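PDB 6GSZ: alpha-L-rhamnosidase from Aspergillus terreus, which probably hydrolyses terminal non-reducing alpha-L-rhamnose residues in alpha-L-rhamnosides. Local coordinates for residues 135-140 with 197-202; 142-147 with 233-238. All coordinates share one frame; numbering follows the deposited sequence. Where two conformers were deposited one is given.

Contact 1. Residues 135-140 with 197-202; sequences RKEFSV and PNAIGV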
ATOM      1  N   ARG A 135     -31.826  -8.672  -3.323  1.00 10.75           N
ATOM      2  CA  ARG A 135     -32.096  -8.884  -4.720  1.00 11.45           C
ATOM      3  C   ARG A 135     -33.227  -7.975  -5.226  1.00 11.66           C
ATOM      4  O   ARG A 135     -34.109  -7.548  -4.493  1.00 12.75           O
ATOM      5  CB  ARG A 135     -32.437 -10.346  -5.031  1.00 11.56           C
ATOM      6  CG  ARG A 135     -33.841 -10.789  -4.655  1.00 11.73           C
ATOM      7  CD  ARG A 135     -34.063 -12.284  -4.886  1.00 13.72           C
ATOM      8  NE  ARG A 135     -33.789 -12.727  -6.235  1.00 13.91           N
ATOM      9  CZ  ARG A 135     -34.589 -12.630  -7.285  1.00 14.81           C
ATOM     10  NH1 ARG A 135     -35.843 -12.190  -7.136  1.00 14.40           N
ATOM     11  NH2 ARG A 135     -34.133 -13.037  -8.473  1.00 14.49           N
ATOM     12  N   LYS A 136     -33.170  -7.743  -6.535  1.00 11.96           N
ATOM     13  CA  LYS A 136     -34.126  -6.917  -7.276  1.00 11.73           C
ATOM     14  C   LYS A 136     -34.205  -7.434  -8.717  1.00 13.63           C
ATOM     15  O   LYS A 136     -33.185  -7.744  -9.336  1.00 14.14           O
ATOM     16  CB  LYS A 136     -33.638  -5.461  -7.230  1.00 13.86           C
ATOM     17  CG  LYS A 136     -34.389  -4.464  -8.102  1.00 16.86           C
ATOM     18  CD  LYS A 136     -35.755  -4.123  -7.645  1.00 19.33           C
ATOM     19  CE  LYS A 136     -36.271  -2.849  -8.285  1.00 25.12           C
ATOM     20  NZ  LYS A 136     -37.665  -2.557  -7.900  1.00 25.32           N
ATOM     21  N   GLU A 137     -35.415  -7.527  -9.246  1.00 12.76           N
ATOM     22  CA  GLU A 137     -35.634  -7.779 -10.673  1.00 13.89           C
ATOM     23  C   GLU A 137     -36.177  -6.504 -11.318  1.00 15.92           C
ATOM     24  O   GLU A 137     -36.847  -5.672 -10.653  1.00 17.42           O
ATOM     25  CB  GLU A 137     -36.585  -8.953 -10.911  1.00 14.26           C
ATOM     26  CG  GLU A 137     -36.068 -10.255 -10.310  1.00 15.55           C
ATOM     27  CD  GLU A 137     -36.891 -11.497 -10.630  1.00 16.51           C
ATOM     28  OE1 GLU A 137     -37.717 -11.420 -11.567  1.00 20.11           O
ATOM     29  OE2 GLU A 137     -36.674 -12.551  -9.973  1.00 16.79           O
ATOM     30  N   PHE A 138     -35.821  -6.326 -12.602  1.00 14.62           N
ATOM     31  CA  PHE A 138     -36.179  -5.099 -13.342  1.00 15.70           C
ATOM     32  C   PHE A 138     -36.230  -5.456 -14.818  1.00 16.43           C
ATOM     33  O   PHE A 138     -35.799  -6.525 -15.212  1.00 19.16           O
ATOM     34  CB  PHE A 138     -35.173  -3.970 -13.066  1.00 17.98           C
ATOM     35  CG  PHE A 138     -33.741  -4.281 -13.429  1.00 17.16           C
ATOM     36  CD1 PHE A 138     -32.939  -4.984 -12.553  1.00 17.02           C
ATOM     37  CD2 PHE A 138     -33.185  -3.836 -14.627  1.00 17.12           C
ATOM     38  CE1 PHE A 138     -31.622  -5.244 -12.854  1.00 16.22           C
ATOM     39  CE2 PHE A 138     -31.855  -4.104 -14.930  1.00 16.79           C
ATOM     40  CZ  PHE A 138     -31.081  -4.803 -14.039  1.00 18.77           C
ATOM     41  N   SER A 139     -36.701  -4.500 -15.602  1.00 15.63           N
ATOM     42  CA  SER A 139     -36.902  -4.665 -17.015  1.00 17.75           C
ATOM     43  C   SER A 139     -36.115  -3.617 -17.778  1.00 17.99           C
ATOM     44  O   SER A 139     -36.140  -2.442 -17.402  1.00 21.62           O
ATOM     45  CB  SER A 139     -38.350  -4.465 -17.336  1.00 24.02           C
ATOM     46  OG  SER A 139     -39.091  -5.491 -16.767  1.00 27.86           O
ATOM     47  N   VAL A 140     -35.514  -4.047 -18.881  1.00 16.90           N
ATOM     48  CA  VAL A 140     -34.938  -3.150 -19.862  1.00 17.31           C
ATOM     49  C   VAL A 140     -35.667  -3.439 -21.172  1.00 18.93           C
ATOM     50  O   VAL A 140     -35.327  -4.363 -21.885  1.00 21.62           O
ATOM     51  CB  VAL A 140     -33.418  -3.339 -19.962  1.00 20.38           C
ATOM     52  CG1 VAL A 140     -32.826  -2.380 -20.977  1.00 20.91           C
ATOM     53  CG2 VAL A 140     -32.746  -3.145 -18.622  1.00 20.97           C
ATOM     54  N   PRO A 197     -36.244  -8.944 -19.132  1.00 14.97           N
ATOM     55  CA  PRO A 197     -36.105  -9.113 -17.676  1.00 15.00           C
ATOM     56  C   PRO A 197     -34.658  -9.329 -17.247  1.00 14.15           C
ATOM     57  O   PRO A 197     -33.936 -10.051 -17.925  1.00 15.13           O
ATOM     58  CB  PRO A 197     -37.006 -10.332 -17.361  1.00 16.38           C
ATOM     59  CG  PRO A 197     -37.099 -11.067 -18.643  1.00 19.56           C
ATOM     60  CD  PRO A 197     -36.891 -10.095 -19.776  1.00 17.31           C
ATOM     61  N   ASN A 198     -34.296  -8.725 -16.113  1.00 12.41           N
ATOM     62  CA  ASN A 198     -32.951  -8.811 -15.538  1.00 13.63           C
ATOM     63  C   ASN A 198     -33.073  -8.954 -14.018  1.00 13.64           C
ATOM     64  O   ASN A 198     -34.084  -8.534 -13.430  1.00 13.53           O
ATOM     65  CB  ASN A 198     -32.104  -7.574 -15.842  1.00 13.20           C
ATOM     66  CG  ASN A 198     -31.699  -7.456 -17.299  1.00 14.72           C
ATOM     67  OD1 ASN A 198     -30.585  -7.870 -17.672  1.00 15.75           O
ATOM     68  ND2 ASN A 198     -32.584  -6.890 -18.131  1.00 15.48           N
ATOM     69  N   ALA A 199     -32.004  -9.451 -13.393  1.00 13.28           N
ATOM     70  CA  ALA A 199     -31.932  -9.458 -11.953  1.00 13.12           C
ATOM     71  C   ALA A 199     -30.552  -9.006 -11.496  1.00 12.39           C
ATOM     72  O   ALA A 199     -29.575  -9.271 -12.185  1.00 13.49           O
ATOM     73  CB  ALA A 199     -32.230 -10.833 -11.395  1.00 13.94           C
ATOM     74  N   ILE A 200     -30.530  -8.358 -10.328  1.00 11.83           N
ATOM     75  CA  ILE A 200     -29.290  -8.026  -9.610  1.00 13.14           C
ATOM     76  C   ILE A 200     -29.398  -8.650  -8.228  1.00 12.52           C
ATOM     77  O   ILE A 200     -30.465  -8.558  -7.571  1.00 13.52           O
ATOM     78  CB  ILE A 200     -29.021  -6.516  -9.576  1.00 14.80           C
ATOM     79  CG1 ILE A 200     -27.750  -6.218  -8.793  1.00 14.10           C
ATOM     80  CG2 ILE A 200     -30.179  -5.731  -9.017  1.00 13.79           C
ATOM     81  CD1 ILE A 200     -27.153  -4.855  -9.085  1.00 14.83           C
ATOM     82  N   GLY A 201     -28.325  -9.313  -7.806  1.00 12.13           N
ATOM     83  CA  GLY A 201     -28.201  -9.825  -6.451  1.00 12.18           C
ATOM     84  C   GLY A 201     -26.896  -9.333  -5.839  1.00 11.79           C
ATOM     85  O   GLY A 201     -25.852  -9.306  -6.517  1.00 13.98           O
ATOM     86  N   VAL A 202     -26.921  -8.929  -4.575  1.00 11.15           N
ATOM     87  CA  VAL A 202     -25.713  -8.444  -3.912  1.00 10.78           C
ATOM     88  C   VAL A 202     -25.630  -9.114  -2.538  1.00 10.33           C
ATOM     89  O   VAL A 202     -26.637  -9.126  -1.777  1.00 12.01           O
ATOM     90  CB  VAL A 202     -25.707  -6.913  -3.725  1.00 10.48           C
ATOM     91  CG1 VAL A 202     -24.343  -6.471  -3.182  1.00 11.51           C
ATOM     92  CG2 VAL A 202     -26.010  -6.184  -5.032  1.00 12.20           C
TER

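Contact 2. Residues 142-147 with 233-238; sequences DSYVSA and LVVTKS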
ATOM      1  N   ASP A 142     -36.338  -1.420 -23.832  1.00 21.60           N
ATOM      2  CA  ASP A 142     -35.920  -0.537 -24.933  1.00 26.66           C
ATOM      3  C   ASP A 142     -34.506  -0.959 -25.334  1.00 27.01           C
ATOM      4  O   ASP A 142     -33.767  -1.524 -24.515  1.00 25.42           O
ATOM      5  CB  ASP A 142     -35.976   0.924 -24.468  1.00 36.82           C
ATOM      6  CG  ASP A 142     -37.341   1.391 -23.955  1.00 44.32           C
ATOM      7  OD1 ASP A 142     -38.252   1.534 -24.779  1.00 45.79           O
ATOM      8  OD2 ASP A 142     -37.475   1.624 -22.726  1.00 49.52           O
ATOM      9  N   SER A 143     -34.111  -0.666 -26.570  1.00 25.91           N
ATOM     10  CA  SER A 143     -32.721  -0.876 -26.967  1.00 27.96           C
ATOM     11  C   SER A 143     -31.819   0.059 -26.148  1.00 25.27           C
ATOM     12  O   SER A 143     -32.188   1.208 -25.840  1.00 25.11           O
ATOM     13  CB  SER A 143     -32.535  -0.676 -28.434  1.00 31.40           C
ATOM     14  OG  SER A 143     -32.876   0.641 -28.760  1.00 42.62           O
ATOM     15  N   TYR A 144     -30.644  -0.451 -25.773  1.00 23.62           N
ATOM     16  CA  TYR A 144     -29.720   0.307 -24.926  1.00 22.49           C
ATOM     17  C   TYR A 144     -28.303   0.223 -25.494  1.00 21.17           C
ATOM     18  O   TYR A 144     -27.972  -0.692 -26.241  1.00 22.72           O
ATOM     19  CB  TYR A 144     -29.747  -0.195 -23.472  1.00 23.61           C
ATOM     20  CG  TYR A 144     -29.370  -1.649 -23.298  1.00 21.99           C
ATOM     21  CD1 TYR A 144     -30.325  -2.625 -23.482  1.00 24.69           C
ATOM     22  CD2 TYR A 144     -28.095  -2.058 -22.914  1.00 29.11           C
ATOM     23  CE1 TYR A 144     -30.023  -3.962 -23.361  1.00 26.91           C
ATOM     24  CE2 TYR A 144     -27.773  -3.407 -22.784  1.00 25.43           C
ATOM     25  CZ  TYR A 144     -28.751  -4.357 -23.025  1.00 26.01           C
ATOM     26  OH  TYR A 144     -28.551  -5.703 -22.911  1.00 30.68           O
ATOM     27  N   VAL A 145     -27.468   1.179 -25.081  1.00 20.69           N
ATOM     28  CA  VAL A 145     -26.110   1.302 -25.602  1.00 21.80           C
ATOM     29  C   VAL A 145     -25.040   1.154 -24.514  1.00 21.94           C
ATOM     30  O   VAL A 145     -23.906   0.771 -24.843  1.00 20.72           O
ATOM     31  CB  VAL A 145     -25.924   2.615 -26.377  1.00 23.61           C
ATOM     32  CG1 VAL A 145     -26.822   2.644 -27.619  1.00 27.73           C
ATOM     33  CG2 VAL A 145     -26.110   3.854 -25.508  1.00 24.52           C
ATOM     34  N   SER A 146     -25.365   1.471 -23.260  1.00 19.58           N
ATOM     35  CA  SER A 146     -24.372   1.378 -22.175  1.00 17.04           C
ATOM     36  C   SER A 146     -25.094   1.281 -20.840  1.00 15.81           C
ATOM     37  O   SER A 146     -26.252   1.679 -20.739  1.00 17.00           O
ATOM     38  CB  SER A 146     -23.369   2.533 -22.201  1.00 19.45           C
ATOM     39  OG  SER A 146     -24.017   3.756 -21.944  1.00 22.12           O
ATOM     40  N   ALA A 147     -24.383   0.754 -19.832  1.00 14.66           N
ATOM     41  CA  ALA A 147     -24.957   0.702 -18.513  1.00 14.24           C
ATOM     42  C   ALA A 147     -23.845   0.773 -17.473  1.00 13.28           C
ATOM     43  O   ALA A 147     -22.729   0.277 -17.701  1.00 13.10           O
ATOM     44  CB  ALA A 147     -25.825  -0.533 -18.342  1.00 14.69           C
ATOM     45  N   LEU A 233     -28.199   1.376 -10.600  1.00 12.71           N
ATOM     46  CA  LEU A 233     -27.963   0.915 -11.958  0.50 12.66           C
ATOM     47  C   LEU A 233     -28.546   1.959 -12.910  1.00 13.90           C
ATOM     48  O   LEU A 233     -29.688   2.363 -12.761  1.00 15.88           O
ATOM     49  CB  LEU A 233     -28.635  -0.437 -12.182  0.50 16.92           C
ATOM     50  CG  LEU A 233     -28.388  -1.045 -13.559  0.50 21.62           C
ATOM     51  CD1 LEU A 233     -26.992  -1.602 -13.646  0.50 24.30           C
ATOM     52  CD2 LEU A 233     -29.402  -2.132 -13.855  0.50 23.30           C
ATOM     53  N   VAL A 234     -27.713   2.464 -13.827  1.00 13.44           N
ATOM     54  CA  VAL A 234     -28.131   3.458 -14.801  1.00 14.63           C
ATOM     55  C   VAL A 234     -27.946   2.837 -16.187  1.00 14.48           C
ATOM     56  O   VAL A 234     -26.805   2.505 -16.572  1.00 15.60           O
ATOM     57  CB  VAL A 234     -27.310   4.751 -14.665  1.00 14.69           C
ATOM     58  CG1 VAL A 234     -27.851   5.801 -15.620  1.00 17.36           C
ATOM     59  CG2 VAL A 234     -27.320   5.296 -13.248  1.00 14.37           C
ATOM     60  N   VAL A 235     -29.025   2.737 -16.956  1.00 15.62           N
ATOM     61  CA  VAL A 235     -28.987   2.210 -18.303  1.00 15.04           C
ATOM     62  C   VAL A 235     -29.266   3.365 -19.271  1.00 17.13           C
ATOM     63  O   VAL A 235     -30.223   4.110 -19.087  1.00 18.50           O
ATOM     64  CB  VAL A 235     -30.039   1.087 -18.495  1.00 15.04           C
ATOM     65  CG1 VAL A 235     -29.981   0.522 -19.898  1.00 17.70           C
ATOM     66  CG2 VAL A 235     -29.904  -0.017 -17.459  1.00 16.51           C
ATOM     67  N   THR A 236     -28.343   3.573 -20.211  1.00 16.44           N
ATOM     68  CA  THR A 236     -28.513   4.596 -21.235  1.00 17.32           C
ATOM     69  C   THR A 236     -29.108   3.941 -22.482  1.00 19.31           C
ATOM     70  O   THR A 236     -28.534   3.040 -23.058  1.00 19.11           O
ATOM     71  CB  THR A 236     -27.177   5.253 -21.592  1.00 19.06           C
ATOM     72  OG1 THR A 236     -26.664   5.813 -20.382  1.00 21.39           O
ATOM     73  CG2 THR A 236     -27.330   6.313 -22.665  1.00 20.79           C
ATOM     74  N   LYS A 237     -30.289   4.415 -22.851  1.00 22.10           N
ATOM     75  CA  LYS A 237     -31.001   3.913 -23.993  1.00 21.26           C
ATOM     76  C   LYS A 237     -30.442   4.533 -25.278  1.00 24.73           C
ATOM     77  O   LYS A 237     -29.698   5.529 -25.258  1.00 24.92           O
ATOM     78  CB  LYS A 237     -32.490   4.195 -23.812  1.00 24.52           C
ATOM     79  CG  LYS A 237     -33.150   3.328 -22.752  1.00 28.66           C
ATOM     80  CD  LYS A 237     -34.571   3.735 -22.496  1.00 31.03           C
ATOM     81  CE  LYS A 237     -34.691   4.932 -21.577  1.00 36.54           C
ATOM     82  NZ  LYS A 237     -36.005   5.612 -21.714  1.00 42.46           N
ATOM     83  N   SER A 238     -30.845   3.939 -26.400  1.00 27.03           N
ATOM     84  CA  SER A 238     -30.388   4.302 -27.731  1.00 30.61           C
ATOM     85  C   SER A 238     -30.661   5.784 -28.046  1.00 31.58           C
ATOM     86  O   SER A 238     -29.907   6.384 -28.778  1.00 36.17           O
ATOM     87  CB  SER A 238     -31.013   3.381 -28.771  1.00 34.47           C
ATOM     88  OG  SER A 238     -30.481   2.066 -28.643  1.00 37.41           O
TER

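Contact 1. Residues 135-140 with 197-202
F138 lays its ring against N198, and this is the tight part of the contact. The N198 CB stands over one ring face, offset toward the rim, 3.7 Å from the F138 ring centroid in a CH-pi contact, and the asparagine amide is turned only 17° from the ring plane. The F138 CG sits between its own backbone N and carbonyl carbon, chi1 59°, and the ring comes back toward the partner strand. F138 CE1 also reaches I200 CG2 at 4.1 Å. Beside the ring, V140 CG2 packs on N198 ND2; that buried amide is held through OD1 by N162 and through ND2 by the carbonyl of K194. L233 and I245 from the facing sheet also touch F138. The two strands run antiparallel in one sheet of a jelly-roll-like beta-sandwich, consistent with a galactose-binding-like domain. K136 and I200 form one hydrogen-bonded pair, with I200 N to K136 O at 2.9 Å and 171° at the hydrogen; F138 and N198 form the next, with N198 N to F138 O at 2.8 Å. Between the two strands the face with R135, E137 and A199 is packed more loosely, though F283 and W288 cover R135. There E137 CG comes within 4.0 Å of A199 CB, and R135 NH2 lies 4.1 Å from A199 CB. The R135 guanidinium grips E137 OE2 end-on with NH1 and NH2, a salt bridge in the guanidinium plane, while R135 NE goes to the carbonyl of W278. Toward P197 and S139 this face is exposed to solvent.

Contact 2. Residues 142-147 with 233-238
V235 is the first residue of 233-238 whose side chain meets 142-147: its CG1 lies 3.7 Å from Y144 CB, and its CG2 lies 4.2 Å from A147 CB. T236 comes next, opposite both V145 and S146, and this is a classic beta bulge. T236 O takes the V145 N-H at 2.9 Å, nearly straight at 176°, and T236 N gives to S146 O, so the register shifts by one where the first strand turns its corner. On the T236 side chain, CB touches S146 OG, while CG2, anti to the backbone N (OG1 at chi1 -59°), is carried to V145 CG2. K237 crosses D142 at a slant, its CD 3.6 Å from D142 OD2; the charges stay apart, K237 NZ being 4.4 Å from D142 OD2, and K237 NZ hydrogen-bonds to S241 OG. S238 closes the pairing at the solvent-exposed end: its N-H reaches S143 O from above the carbonyl plane, and the S143 OG and S238 OG hydroxyls share a 2.8 Å hydrogen bond. In the sheet, strand 228-237 lies between 242-246 and 144-154, with V234 and T236 touching K242, while A147 pairs onward with V189 just beyond strand 182-188.

In the fold
From the N terminus, the chain runs out along 132-140, passes D141, a residue seen to bind calcium in this protein, and enters strand 144-154 after a short turn, so the first segments of the two contacts are separated by D141 alone. Contact 1 closes first, when 197-202 returns beside 135-140 after 56 residues; contact 2 closes when 233-238 reaches 142-147. Because their segments alternate, the two closures cross. Each ties neighbouring strands within a different sheet, and the sheets pack on each other, V140 CG1 lying 4.2 Å from V235 CG1. Together the contacts join the two layers of this sandwich near one end.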